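Local structure of coronin (4OZU) at residues W138-L146 with P372-F380; K179-L187 with I198-V207. The protein probably binds actin filaments, as coronins generally do, and this chain is its WD40 beta-propeller domain. All coordinates share one frame; numbering follows the deposited sequence.

Interaction 1: W138-L146 with P372-F380; sequences WNPAVSGIL and PSMTAEEWF
Ala141 O is gripped by two successive amides of 372-380: Met374 N lies 3.2 Å from Ala141 O with an N-H...O angle of 157°, and Ser373 N adds a weaker bond. In return Met374 O receives a long, weak bond from Ser143 N and a CA-H...O contact from Val142, completing a single backbone bridge. Upstream, Asn139 OD1 accepts from Ala141 N at 2.8 Å in the carbonyl plane and from Val142 N above that plane, the first bond an Asx turn, the second an Asx motif. Val142 CG2 sits over one face of Trp379, 3.6 Å from its five-membered-ring centroid, while CG1, anti to the backbone N (chi1 -172°), reaches Ala376 CA at 3.6 Å. Asn139 ND2, hydrogen-bonded to Gly184 O, comes obliquely to the indole, 3.9 Å from Trp379 CZ2, with amide and ring planes 76° apart, and Ile145 CG2 lies 4.0 Å from Trp379 CZ3. A water joins Ser143 OG to Ala376 N at the helix start, where Thr375 OG1 accepts from Glu378 N and Glu378 OE1 from Thr375 N. The arrangement is a capping-box helix laid on the turn between two antiparallel blade strands of a WD40 beta-propeller.

Interaction 2: K179-L187 with I198-V207; sequences KWSWKGDLL and IVDPRAAQVV
Trp180 meets Pro201 through the far end of its indole, CZ3 standing 4.0 Å from Pro201 CG, the side chains meeting at a slant. The same ring carries Leu187 CD1 over one face, and its NE1 is hydrogen-bonded to Glu137 O. After it the chain reverses in a type I turn from Ser181 to Gly184, in which Ser181 OG accepts from Lys183 N as an ST turn.

Asp185 brings backbone rather than carboxylate to the contact. Its O packs 3.2 Å from Pro201 CD and accepts a hydrogen bond of 2.7 Å from a water; that water also donates to Asp200 OD1 and accepts from Arg202 NE, in the plane of the guanidinium at its edge. One solvent molecule thus ties the turn to both polar side chains across from it. The end of Arg202, bent at chi3 (-64°), reaches the other segment, NH2 lying 3.3 Å from Asp185 CB and hydrogen-bonded to Asn384 OD1, while NH1 is bonded to Trp379 O and Glu383 O.

Leu186 extends across the neighbouring strand: CD2 touches Asp200 CB at 3.7 Å and CD1 reaches Ile198 CG2 at 4.1 Å. Val207 CG2 lies farther from CD2, on the next strand.

At Leu187 the regular sheet takes over. Leu187 N donates to Val199 O at 2.9 Å, nearly straight at 173° and in the carbonyl plane, and Val199 N returns a bond of 2.8 Å to Leu187 O. This reciprocal couple is an antiparallel hydrogen-bonded pair, and both side chains point to the sheet face that packs on Phe157 of strand 154-159. Beyond it, Ala204 and Gln205 face Asp200 in a G1 bulge. Together these features describe the turn-bearing end of a four-stranded antiparallel blade, the building unit of the WD40 beta-propeller.

From the N terminus the chain builds several strands before it reaches 138-146, the turn between strands 133-138 and 145-150, and then enters the following sheet. There interaction 2 closes a short loop, only ten residues separating 179-187 from 198-207. The rest of the propeller follows before 372-380 returns to the turn at 138-146, so interaction 1 closes a loop of 225 intervening residues that wholly encloses interaction 2. Their centres lie about 13 Å apart, and they touch directly: a probable hydrogen bond from Asn139 ND2 to Gly184 O joins the two sheets' loops, and another, between Trp379 O and Arg202 NH1, ties the C-terminal segment to the second sheet, within which interaction 2 works.

Interaction 1: W138-L146 with P372-F380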
ATOM      1  N   TRP A 138      -7.385   1.635   4.502  1.00 20.29           N
ATOM      2  CA  TRP A 138      -8.793   1.583   4.152  1.00 19.77           C
ATOM      3  C   TRP A 138      -9.205   0.197   3.693  1.00 22.55           C
ATOM      4  O   TRP A 138      -8.493  -0.449   2.922  1.00 20.40           O
ATOM      5  CB  TRP A 138      -9.102   2.563   3.024  1.00 19.46           C
ATOM      6  CG  TRP A 138      -8.861   3.998   3.318  1.00 19.52           C
ATOM      7  CD1 TRP A 138      -7.754   4.731   2.997  1.00 23.19           C
ATOM      8  CD2 TRP A 138      -9.774   4.901   3.943  1.00 18.06           C
ATOM      9  NE1 TRP A 138      -7.918   6.037   3.399  1.00 21.56           N
ATOM     10  CE2 TRP A 138      -9.149   6.166   3.983  1.00 22.50           C
ATOM     11  CE3 TRP A 138     -11.059   4.765   4.477  1.00 22.59           C
ATOM     12  CZ2 TRP A 138      -9.766   7.282   4.532  1.00 23.43           C
ATOM     13  CZ3 TRP A 138     -11.666   5.877   5.035  1.00 21.60           C
ATOM     14  CH2 TRP A 138     -11.020   7.118   5.056  1.00 22.93           C
ATOM     15  N   ASN A 139     -10.382  -0.228   4.133  1.00 18.34           N
ATOM     16  CA  ASN A 139     -10.993  -1.438   3.622  1.00 17.49           C
ATOM     17  C   ASN A 139     -11.221  -1.297   2.117  1.00 22.16           C
ATOM     18  O   ASN A 139     -11.773  -0.294   1.673  1.00 19.36           O
ATOM     19  CB  ASN A 139     -12.309  -1.705   4.349  1.00 16.91           C
ATOM     20  CG  ASN A 139     -12.867  -3.076   4.048  1.00 19.87           C
ATOM     21  OD1 ASN A 139     -13.186  -3.394   2.897  1.00 19.88           O
ATOM     22  ND2 ASN A 139     -12.982  -3.900   5.080  1.00 20.87           N
ATOM     23  N   PRO A 140     -10.792  -2.293   1.329  1.00 20.33           N
ATOM     24  CA  PRO A 140     -10.896  -2.178  -0.133  1.00 16.37           C
ATOM     25  C   PRO A 140     -12.295  -2.432  -0.678  1.00 17.41           C
ATOM     26  O   PRO A 140     -12.513  -2.191  -1.860  1.00 19.18           O
ATOM     27  CB  PRO A 140      -9.930  -3.256  -0.631  1.00 21.56           C
ATOM     28  CG  PRO A 140      -9.958  -4.288   0.436  1.00 22.21           C
ATOM     29  CD  PRO A 140     -10.091  -3.529   1.729  1.00 20.00           C
ATOM     30  N   ALA A 141     -13.222  -2.896   0.158  1.00 17.18           N
ATOM     31  CA  ALA A 141     -14.568  -3.227  -0.309  1.00 18.74           C
ATOM     32  C   ALA A 141     -15.653  -2.391   0.354  1.00 21.67           C
ATOM     33  O   ALA A 141     -16.744  -2.245  -0.197  1.00 22.17           O
ATOM     34  CB  ALA A 141     -14.846  -4.693  -0.081  1.00 24.74           C
ATOM     35  N   VAL A 142     -15.354  -1.852   1.528  1.00 20.51           N
ATOM     36  CA  VAL A 142     -16.367  -1.212   2.355  1.00 23.11           C
ATOM     37  C   VAL A 142     -16.040   0.239   2.600  1.00 23.18           C
ATOM     38  O   VAL A 142     -14.965   0.578   3.089  1.00 21.48           O
ATOM     39  CB  VAL A 142     -16.509  -1.916   3.716  1.00 23.10           C
ATOM     40  CG1 VAL A 142     -17.706  -1.355   4.499  1.00 21.57           C
ATOM     41  CG2 VAL A 142     -16.639  -3.413   3.524  1.00 24.44           C
ATOM     42  N   SER A 143     -16.987   1.097   2.251  0.69 24.51           N
ATOM     43  CA  SER A 143     -16.888   2.514   2.525  0.69 26.71           C
ATOM     44  C   SER A 143     -16.807   2.768   4.025  0.69 22.18           C
ATOM     45  O   SER A 143     -17.507   2.124   4.809  0.69 25.36           O
ATOM     46  CB  SER A 143     -18.093   3.248   1.929  0.69 32.17           C
ATOM     47  OG  SER A 143     -19.263   2.438   1.990  0.69 27.43           O
ATOM     48  N   GLY A 144     -15.938   3.690   4.417  1.00 23.95           N
ATOM     49  CA  GLY A 144     -15.936   4.194   5.774  1.00 23.95           C
ATOM     50  C   GLY A 144     -15.226   3.348   6.803  1.00 22.08           C
ATOM     51  O   GLY A 144     -15.184   3.728   7.971  1.00 23.85           O
ATOM     52  N   ILE A 145     -14.683   2.205   6.392  1.00 21.54           N
ATOM     53  CA  ILE A 145     -14.002   1.310   7.328  1.00 20.06           C
ATOM     54  C   ILE A 145     -12.486   1.427   7.173  1.00 23.22           C
ATOM     55  O   ILE A 145     -11.950   1.293   6.079  1.00 20.48           O
ATOM     56  CB  ILE A 145     -14.430  -0.164   7.124  1.00 19.41           C
ATOM     57  CG1 ILE A 145     -15.944  -0.317   7.309  1.00 21.73           C
ATOM     58  CG2 ILE A 145     -13.674  -1.086   8.073  1.00 18.60           C
ATOM     59  CD1 ILE A 145     -16.471   0.127   8.668  1.00 20.97           C
ATOM     60  N   LEU A 146     -11.807   1.663   8.288  1.00 18.89           N
ATOM     61  CA  LEU A 146     -10.366   1.844   8.301  1.00 18.46           C
ATOM     62  C   LEU A 146      -9.739   1.094   9.465  1.00 22.79           C
ATOM     63  O   LEU A 146     -10.341   0.997  10.538  1.00 22.60           O
ATOM     64  CB  LEU A 146     -10.043   3.347   8.382  1.00 23.55           C
ATOM     65  CG  LEU A 146      -8.588   3.776   8.564  1.00 29.96           C
ATOM     66  CD1 LEU A 146      -8.305   5.020   7.732  1.00 39.39           C
ATOM     67  CD2 LEU A 146      -8.286   4.046  10.024  1.00 33.67           C
ATOM     68  N   PRO A 372     -17.506   1.294  -3.684  1.00 20.99           N
ATOM     69  CA  PRO A 372     -17.534   0.217  -2.687  1.00 17.68           C
ATOM     70  C   PRO A 372     -18.546  -0.878  -3.020  1.00 19.38           C
ATOM     71  O   PRO A 372     -19.636  -0.558  -3.479  1.00 23.99           O
ATOM     72  CB  PRO A 372     -17.948   0.931  -1.391  1.00 20.70           C
ATOM     73  CG  PRO A 372     -17.930   2.394  -1.691  1.00 26.45           C
ATOM     74  CD  PRO A 372     -18.025   2.567  -3.157  1.00 21.32           C
ATOM     75  N   SER A 373     -18.211  -2.142  -2.765  1.00 18.55           N
ATOM     76  CA  SER A 373     -19.163  -3.219  -3.036  1.00 18.81           C
ATOM     77  C   SER A 373     -20.201  -3.316  -1.923  1.00 18.68           C
ATOM     78  O   SER A 373     -21.307  -3.815  -2.140  1.00 21.60           O
ATOM     79  CB  SER A 373     -18.454  -4.567  -3.200  1.00 22.16           C
ATOM     80  OG  SER A 373     -17.955  -5.043  -1.967  1.00 24.34           O
ATOM     81  N   MET A 374     -19.842  -2.814  -0.743  1.00 20.60           N
ATOM     82  CA  MET A 374     -20.709  -2.865   0.429  1.00 20.28           C
ATOM     83  C   MET A 374     -20.713  -1.540   1.184  1.00 19.56           C
ATOM     84  O   MET A 374     -19.686  -0.869   1.280  1.00 22.59           O
ATOM     85  CB  MET A 374     -20.257  -3.970   1.385  1.00 21.65           C
ATOM     86  CG  MET A 374     -20.374  -5.360   0.832  1.00 20.36           C
ATOM     87  SD  MET A 374     -19.689  -6.567   1.979  1.00 23.55           S
ATOM     88  CE  MET A 374     -17.945  -6.398   1.640  1.00 22.35           C
ATOM     89  N   THR A 375     -21.876  -1.165   1.699  1.00 23.39           N
ATOM     90  CA  THR A 375     -21.953  -0.131   2.723  1.00 26.52           C
ATOM     91  C   THR A 375     -21.474  -0.718   4.048  1.00 25.71           C
ATOM     92  O   THR A 375     -21.444  -1.939   4.214  1.00 23.15           O
ATOM     93  CB  THR A 375     -23.379   0.394   2.897  1.00 30.38           C
ATOM     94  OG1 THR A 375     -24.207  -0.654   3.419  1.00 29.14           O
ATOM     95  CG2 THR A 375     -23.941   0.884   1.563  1.00 29.81           C
ATOM     96  N   ALA A 376     -21.105   0.142   4.992  1.00 25.40           N
ATOM     97  CA  ALA A 376     -20.681  -0.335   6.303  1.00 30.19           C
ATOM     98  C   ALA A 376     -21.791  -1.170   6.936  1.00 23.15           C
ATOM     99  O   ALA A 376     -21.537  -2.208   7.544  1.00 22.89           O
ATOM    100  CB  ALA A 376     -20.311   0.828   7.202  1.00 26.51           C
ATOM    101  N   GLU A 377     -23.026  -0.708   6.780  1.00 24.70           N
ATOM    102  CA  GLU A 377     -24.170  -1.373   7.389  1.00 24.27           C
ATOM    103  C   GLU A 377     -24.335  -2.782   6.819  1.00 28.29           C
ATOM    104  O   GLU A 377     -24.610  -3.722   7.561  1.00 23.08           O
ATOM    105  CB  GLU A 377     -25.444  -0.548   7.178  1.00 33.80           C
ATOM    106  CG  GLU A 377     -25.488   0.769   7.961  1.00 86.95           C
ATOM    107  CD  GLU A 377     -24.368   1.735   7.590  1.00111.44           C
ATOM    108  OE1 GLU A 377     -24.068   1.881   6.380  1.00 62.42           O
ATOM    109  OE2 GLU A 377     -23.778   2.342   8.514  1.00 86.67           O
ATOM    110  N   GLU A 378     -24.152  -2.927   5.506  1.00 26.15           N
ATOM    111  CA  GLU A 378     -24.235  -4.239   4.861  1.00 26.32           C
ATOM    112  C   GLU A 378     -23.129  -5.161   5.367  1.00 22.17           C
ATOM    113  O   GLU A 378     -23.355  -6.337   5.636  1.00 27.36           O
ATOM    114  CB  GLU A 378     -24.140  -4.101   3.336  1.00 22.31           C
ATOM    115  CG  GLU A 378     -25.408  -3.562   2.675  1.00 28.65           C
ATOM    116  CD  GLU A 378     -25.189  -3.174   1.220  1.00 46.87           C
ATOM    117  OE1 GLU A 378     -24.025  -3.133   0.792  1.00 27.33           O
ATOM    118  OE2 GLU A 378     -26.171  -2.903   0.500  1.00 34.10           O
ATOM    119  N   TRP A 379     -21.932  -4.608   5.503  1.00 20.96           N
ATOM    120  CA  TRP A 379     -20.776  -5.366   5.960  1.00 18.48           C
ATOM    121  C   TRP A 379     -20.981  -5.869   7.392  1.00 20.14           C
ATOM    122  O   TRP A 379     -20.665  -7.014   7.706  1.00 21.79           O
ATOM    123  CB  TRP A 379     -19.535  -4.490   5.861  1.00 18.88           C
ATOM    124  CG  TRP A 379     -18.228  -5.151   6.104  1.00 18.05           C
ATOM    125  CD1 TRP A 379     -17.637  -6.119   5.336  1.00 24.04           C
ATOM    126  CD2 TRP A 379     -17.303  -4.848   7.151  1.00 18.38           C
ATOM    127  NE1 TRP A 379     -16.405  -6.445   5.855  1.00 22.97           N
ATOM    128  CE2 TRP A 379     -16.177  -5.676   6.970  1.00 18.82           C
ATOM    129  CE3 TRP A 379     -17.320  -3.965   8.234  1.00 19.60           C
ATOM    130  CZ2 TRP A 379     -15.085  -5.649   7.829  1.00 20.07           C
ATOM    131  CZ3 TRP A 379     -16.234  -3.940   9.089  1.00 19.24           C
ATOM    132  CH2 TRP A 379     -15.136  -4.778   8.886  1.00 22.38           C
ATOM    133  N   PHE A 380     -21.529  -5.020   8.254  1.00 23.79           N
ATOM    134  CA  PHE A 380     -21.755  -5.415   9.641  1.00 23.29           C
ATOM    135  C   PHE A 380     -22.857  -6.468   9.762  1.00 25.16           C
ATOM    136  O   PHE A 380     -22.949  -7.161  10.771  1.00 29.72           O
ATOM    137  CB  PHE A 380     -22.096  -4.198  10.498  1.00 21.91           C
ATOM    138  CG  PHE A 380     -20.899  -3.367  10.852  1.00 21.20           C
ATOM    139  CD1 PHE A 380     -19.841  -3.927  11.550  1.00 30.23           C
ATOM    140  CD2 PHE A 380     -20.828  -2.034  10.494  1.00 26.66           C
ATOM    141  CE1 PHE A 380     -18.734  -3.170  11.882  1.00 26.66           C
ATOM    142  CE2 PHE A 380     -19.720  -1.271  10.823  1.00 27.49           C
ATOM    143  CZ  PHE A 380     -18.674  -1.837  11.513  1.00 26.12           C
TER
HETATM  144  O   HOH W   1     -20.890   2.989   4.397  0.97 34.08           O

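Interaction 2: K179-L187 with I198-V207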
ATOM      1  N   LYS A 179      -2.490  -4.982   6.801  1.00 21.21           N
ATOM      2  CA  LYS A 179      -3.067  -4.939   5.463  1.00 21.75           C
ATOM      3  C   LYS A 179      -4.390  -5.697   5.418  1.00 19.04           C
ATOM      4  O   LYS A 179      -4.560  -6.696   6.107  1.00 16.55           O
ATOM      5  CB  LYS A 179      -2.101  -5.538   4.433  1.00 19.09           C
ATOM      6  CG  LYS A 179      -0.805  -4.772   4.240  1.00 22.82           C
ATOM      7  CD  LYS A 179      -1.012  -3.530   3.391  1.00 36.12           C
ATOM      8  CE  LYS A 179       0.256  -2.699   3.321  1.00 49.76           C
ATOM      9  NZ  LYS A 179       0.055  -1.447   2.545  1.00 64.32           N
ATOM     10  N   TRP A 180      -5.312  -5.209   4.595  1.00 20.08           N
ATOM     11  CA  TRP A 180      -6.613  -5.845   4.393  1.00 16.23           C
ATOM     12  C   TRP A 180      -6.616  -6.890   3.273  1.00 21.24           C
ATOM     13  O   TRP A 180      -6.020  -6.689   2.209  1.00 19.36           O
ATOM     14  CB  TRP A 180      -7.667  -4.811   4.015  1.00 18.00           C
ATOM     15  CG  TRP A 180      -8.116  -3.876   5.059  1.00 21.19           C
ATOM     16  CD1 TRP A 180      -7.701  -2.587   5.250  1.00 22.23           C
ATOM     17  CD2 TRP A 180      -9.129  -4.122   6.027  1.00 18.99           C
ATOM     18  NE1 TRP A 180      -8.387  -2.025   6.300  1.00 19.70           N
ATOM     19  CE2 TRP A 180      -9.273  -2.950   6.792  1.00 21.11           C
ATOM     20  CE3 TRP A 180      -9.926  -5.228   6.330  1.00 18.79           C
ATOM     21  CZ2 TRP A 180     -10.185  -2.856   7.838  1.00 18.91           C
ATOM     22  CZ3 TRP A 180     -10.823  -5.134   7.365  1.00 17.91           C
ATOM     23  CH2 TRP A 180     -10.950  -3.956   8.108  1.00 18.92           C
ATOM     24  N   SER A 181      -7.342  -7.979   3.501  1.00 18.47           N
ATOM     25  CA  SER A 181      -7.709  -8.902   2.431  1.00 17.53           C
ATOM     26  C   SER A 181      -8.511  -8.188   1.351  1.00 16.34           C
ATOM     27  O   SER A 181      -9.293  -7.295   1.648  1.00 18.82           O
ATOM     28  CB  SER A 181      -8.532 -10.059   2.999  1.00 17.43           C
ATOM     29  OG  SER A 181      -9.113 -10.830   1.961  1.00 28.45           O
ATOM     30  N   TRP A 182      -8.346  -8.601   0.096  1.00 17.14           N
ATOM     31  CA  TRP A 182      -9.161  -8.049  -0.977  1.00 18.91           C
ATOM     32  C   TRP A 182     -10.630  -8.449  -0.860  1.00 18.78           C
ATOM     33  O   TRP A 182     -11.495  -7.868  -1.514  1.00 22.66           O
ATOM     34  CB  TRP A 182      -8.593  -8.472  -2.328  1.00 24.28           C
ATOM     35  CG  TRP A 182      -7.381  -7.683  -2.640  1.00 21.45           C
ATOM     36  CD1 TRP A 182      -6.086  -8.044  -2.414  1.00 21.02           C
ATOM     37  CD2 TRP A 182      -7.342  -6.360  -3.191  1.00 22.31           C
ATOM     38  NE1 TRP A 182      -5.241  -7.031  -2.803  1.00 21.10           N
ATOM     39  CE2 TRP A 182      -5.988  -5.986  -3.280  1.00 21.79           C
ATOM     40  CE3 TRP A 182      -8.322  -5.455  -3.614  1.00 21.35           C
ATOM     41  CZ2 TRP A 182      -5.587  -4.754  -3.790  1.00 27.11           C
ATOM     42  CZ3 TRP A 182      -7.919  -4.227  -4.117  1.00 22.08           C
ATOM     43  CH2 TRP A 182      -6.567  -3.890  -4.196  1.00 26.88           C
ATOM     44  N   LYS A 183     -10.908  -9.433  -0.013  1.00 19.79           N
ATOM     45  CA  LYS A 183     -12.277  -9.809   0.314  1.00 18.94           C
ATOM     46  C   LYS A 183     -12.897  -8.802   1.283  1.00 18.59           C
ATOM     47  O   LYS A 183     -14.115  -8.712   1.403  1.00 19.43           O
ATOM     48  CB  LYS A 183     -12.288 -11.209   0.924  1.00 20.30           C
ATOM     49  CG  LYS A 183     -13.659 -11.767   1.235  1.00 23.44           C
ATOM     50  CD  LYS A 183     -13.568 -13.254   1.556  1.00 25.56           C
ATOM     51  CE  LYS A 183     -14.904 -13.820   2.022  1.00 45.78           C
ATOM     52  NZ  LYS A 183     -14.812 -15.278   2.307  1.00 47.00           N
ATOM     53  N   GLY A 184     -12.042  -8.067   1.987  1.00 18.65           N
ATOM     54  CA  GLY A 184     -12.484  -7.035   2.907  1.00 20.37           C
ATOM     55  C   GLY A 184     -12.909  -7.534   4.279  1.00 20.21           C
ATOM     56  O   GLY A 184     -13.420  -6.759   5.090  1.00 19.41           O
ATOM     57  N   ASP A 185     -12.696  -8.818   4.561  1.00 17.21           N
ATOM     58  CA  ASP A 185     -13.214  -9.391   5.804  1.00 16.97           C
ATOM     59  C   ASP A 185     -12.140  -9.535   6.879  1.00 23.93           C
ATOM     60  O   ASP A 185     -12.434  -9.420   8.068  1.00 27.06           O
ATOM     61  CB  ASP A 185     -13.878 -10.746   5.536  1.00 17.90           C
ATOM     62  CG  ASP A 185     -12.942 -11.767   4.925  1.00 25.58           C
ATOM     63  OD1 ASP A 185     -11.905 -11.384   4.338  1.00 21.06           O
ATOM     64  OD2 ASP A 185     -13.279 -12.971   5.020  1.00 26.43           O
ATOM     65  N   LEU A 186     -10.903  -9.765   6.458  1.00 19.81           N
ATOM     66  CA  LEU A 186      -9.808 -10.041   7.376  1.00 19.76           C
ATOM     67  C   LEU A 186      -8.668  -9.052   7.203  1.00 20.06           C
ATOM     68  O   LEU A 186      -8.455  -8.506   6.116  1.00 19.34           O
ATOM     69  CB  LEU A 186      -9.287 -11.464   7.171  1.00 17.76           C
ATOM     70  CG  LEU A 186     -10.296 -12.589   7.420  1.00 19.62           C
ATOM     71  CD1 LEU A 186      -9.696 -13.952   7.070  1.00 22.39           C
ATOM     72  CD2 LEU A 186     -10.787 -12.575   8.863  1.00 23.36           C
ATOM     73  N   LEU A 187      -7.952  -8.827   8.301  1.00 20.98           N
ATOM     74  CA  LEU A 187      -6.746  -8.024   8.310  1.00 18.13           C
ATOM     75  C   LEU A 187      -5.589  -8.938   8.680  1.00 20.05           C
ATOM     76  O   LEU A 187      -5.761  -9.872   9.470  1.00 22.12           O
ATOM     77  CB  LEU A 187      -6.873  -6.875   9.303  1.00 22.46           C
ATOM     78  CG  LEU A 187      -5.736  -5.856   9.306  1.00 21.52           C
ATOM     79  CD1 LEU A 187      -6.141  -4.597   8.564  1.00 33.57           C
ATOM     80  CD2 LEU A 187      -5.351  -5.551  10.729  1.00 30.46           C
ATOM     81  N   ILE A 198      -3.650 -12.929  11.943  1.00 19.60           N
ATOM     82  CA  ILE A 198      -4.853 -12.698  11.158  1.00 18.76           C
ATOM     83  C   ILE A 198      -5.983 -12.275  12.092  1.00 20.16           C
ATOM     84  O   ILE A 198      -6.242 -12.932  13.103  1.00 20.84           O
ATOM     85  CB  ILE A 198      -5.284 -13.952  10.377  1.00 21.25           C
ATOM     86  CG1 ILE A 198      -4.093 -14.586   9.651  1.00 20.25           C
ATOM     87  CG2 ILE A 198      -6.398 -13.597   9.411  1.00 22.70           C
ATOM     88  CD1 ILE A 198      -3.406 -13.672   8.655  1.00 19.71           C
ATOM     89  N   VAL A 199      -6.663 -11.190  11.726  1.00 21.27           N
ATOM     90  CA  VAL A 199      -7.674 -10.571  12.585  1.00 22.00           C
ATOM     91  C   VAL A 199      -9.007 -10.450  11.875  1.00 23.49           C
ATOM     92  O   VAL A 199      -9.061  -9.970  10.741  1.00 21.75           O
ATOM     93  CB  VAL A 199      -7.243  -9.166  13.034  1.00 22.07           C
ATOM     94  CG1 VAL A 199      -8.284  -8.557  13.963  1.00 26.55           C
ATOM     95  CG2 VAL A 199      -5.879  -9.225  13.721  1.00 22.47           C
ATOM     96  N   ASP A 200     -10.068 -10.886  12.556  1.00 24.03           N
ATOM     97  CA  ASP A 200     -11.441 -10.699  12.094  1.00 22.49           C
ATOM     98  C   ASP A 200     -12.073  -9.549  12.883  1.00 22.44           C
ATOM     99  O   ASP A 200     -12.436  -9.720  14.047  1.00 25.78           O
ATOM    100  CB  ASP A 200     -12.243 -11.991  12.269  1.00 22.77           C
ATOM    101  CG  ASP A 200     -13.658 -11.902  11.693  1.00 26.63           C
ATOM    102  OD1 ASP A 200     -14.257 -10.805  11.697  1.00 24.84           O
ATOM    103  OD2 ASP A 200     -14.173 -12.949  11.246  1.00 32.37           O
ATOM    104  N   PRO A 201     -12.200  -8.368  12.259  1.00 21.52           N
ATOM    105  CA  PRO A 201     -12.707  -7.222  13.029  1.00 22.35           C
ATOM    106  C   PRO A 201     -14.177  -7.325  13.423  1.00 24.65           C
ATOM    107  O   PRO A 201     -14.550  -6.840  14.487  1.00 26.68           O
ATOM    108  CB  PRO A 201     -12.494  -6.042  12.086  1.00 18.74           C
ATOM    109  CG  PRO A 201     -12.441  -6.648  10.712  1.00 20.66           C
ATOM    110  CD  PRO A 201     -11.806  -7.988  10.892  1.00 23.49           C
ATOM    111  N   ARG A 202     -15.007  -7.930  12.583  1.00 22.83           N
ATOM    112  CA  ARG A 202     -16.423  -8.044  12.903  1.00 24.25           C
ATOM    113  C   ARG A 202     -16.656  -9.021  14.058  1.00 23.40           C
ATOM    114  O   ARG A 202     -17.673  -8.941  14.747  1.00 26.75           O
ATOM    115  CB  ARG A 202     -17.213  -8.462  11.666  1.00 22.13           C
ATOM    116  CG  ARG A 202     -17.360  -7.323  10.661  1.00 21.13           C
ATOM    117  CD  ARG A 202     -18.034  -7.746   9.390  1.00 21.65           C
ATOM    118  NE  ARG A 202     -17.234  -8.724   8.666  1.00 23.88           N
ATOM    119  CZ  ARG A 202     -17.571  -9.224   7.484  1.00 21.85           C
ATOM    120  NH1 ARG A 202     -18.696  -8.843   6.892  1.00 23.50           N
ATOM    121  NH2 ARG A 202     -16.787 -10.112   6.904  1.00 20.56           N
ATOM    122  N   ALA A 203     -15.708  -9.930  14.272  1.00 27.73           N
ATOM    123  CA  ALA A 203     -15.760 -10.858  15.403  1.00 30.15           C
ATOM    124  C   ALA A 203     -14.890 -10.351  16.549  1.00 31.97           C
ATOM    125  O   ALA A 203     -14.942 -10.882  17.663  1.00 30.48           O
ATOM    126  CB  ALA A 203     -15.312 -12.242  14.970  1.00 28.53           C
ATOM    127  N   ALA A 204     -14.089  -9.326  16.256  1.00 30.63           N
ATOM    128  CA  ALA A 204     -13.150  -8.744  17.208  1.00 33.38           C
ATOM    129  C   ALA A 204     -12.229  -9.801  17.805  1.00 52.56           C
ATOM    130  O   ALA A 204     -12.024  -9.840  19.017  1.00 37.16           O
ATOM    131  CB  ALA A 204     -13.905  -8.011  18.311  1.00 34.72           C
ATOM    132  N   GLN A 205     -11.672 -10.662  16.957  1.00 31.69           N
ATOM    133  CA  GLN A 205     -10.824 -11.738  17.451  1.00 39.08           C
ATOM    134  C   GLN A 205      -9.678 -12.072  16.505  1.00 28.04           C
ATOM    135  O   GLN A 205      -9.743 -11.832  15.293  1.00 27.11           O
ATOM    136  CB  GLN A 205     -11.671 -12.991  17.726  1.00 52.06           C
ATOM    137  CG  GLN A 205     -12.209 -13.695  16.497  1.00 54.43           C
ATOM    138  CD  GLN A 205     -13.203 -14.799  16.845  1.00 56.16           C
ATOM    139  OE1 GLN A 205     -13.807 -14.794  17.918  1.00 62.22           O
ATOM    140  NE2 GLN A 205     -13.372 -15.751  15.933  1.00 48.98           N
ATOM    141  N   VAL A 206      -8.607 -12.591  17.094  1.00 28.54           N
ATOM    142  CA  VAL A 206      -7.466 -13.097  16.346  1.00 23.27           C
ATOM    143  C   VAL A 206      -7.803 -14.508  15.908  1.00 22.51           C
ATOM    144  O   VAL A 206      -8.036 -15.380  16.746  1.00 27.31           O
ATOM    145  CB  VAL A 206      -6.176 -13.089  17.192  1.00 24.91           C
ATOM    146  CG1 VAL A 206      -5.004 -13.656  16.401  1.00 25.42           C
ATOM    147  CG2 VAL A 206      -5.866 -11.674  17.670  1.00 28.07           C
ATOM    148  N   VAL A 207      -7.853 -14.731  14.600  1.00 20.99           N
ATOM    149  CA  VAL A 207      -8.262 -16.022  14.067  1.00 23.61           C
ATOM    150  C   VAL A 207      -7.086 -16.836  13.528  1.00 33.08           C
ATOM    151  O   VAL A 207      -7.270 -17.918  12.970  1.00 36.72           O
ATOM    152  CB  VAL A 207      -9.309 -15.848  12.968  1.00 26.31           C
ATOM    153  CG1 VAL A 207     -10.556 -15.182  13.552  1.00 26.06           C
ATOM    154  CG2 VAL A 207      -8.759 -15.037  11.803  1.00 27.83           C
TER
HETATM  155  O   HOH W   2     -14.616  -9.258   9.724  1.00 24.91           O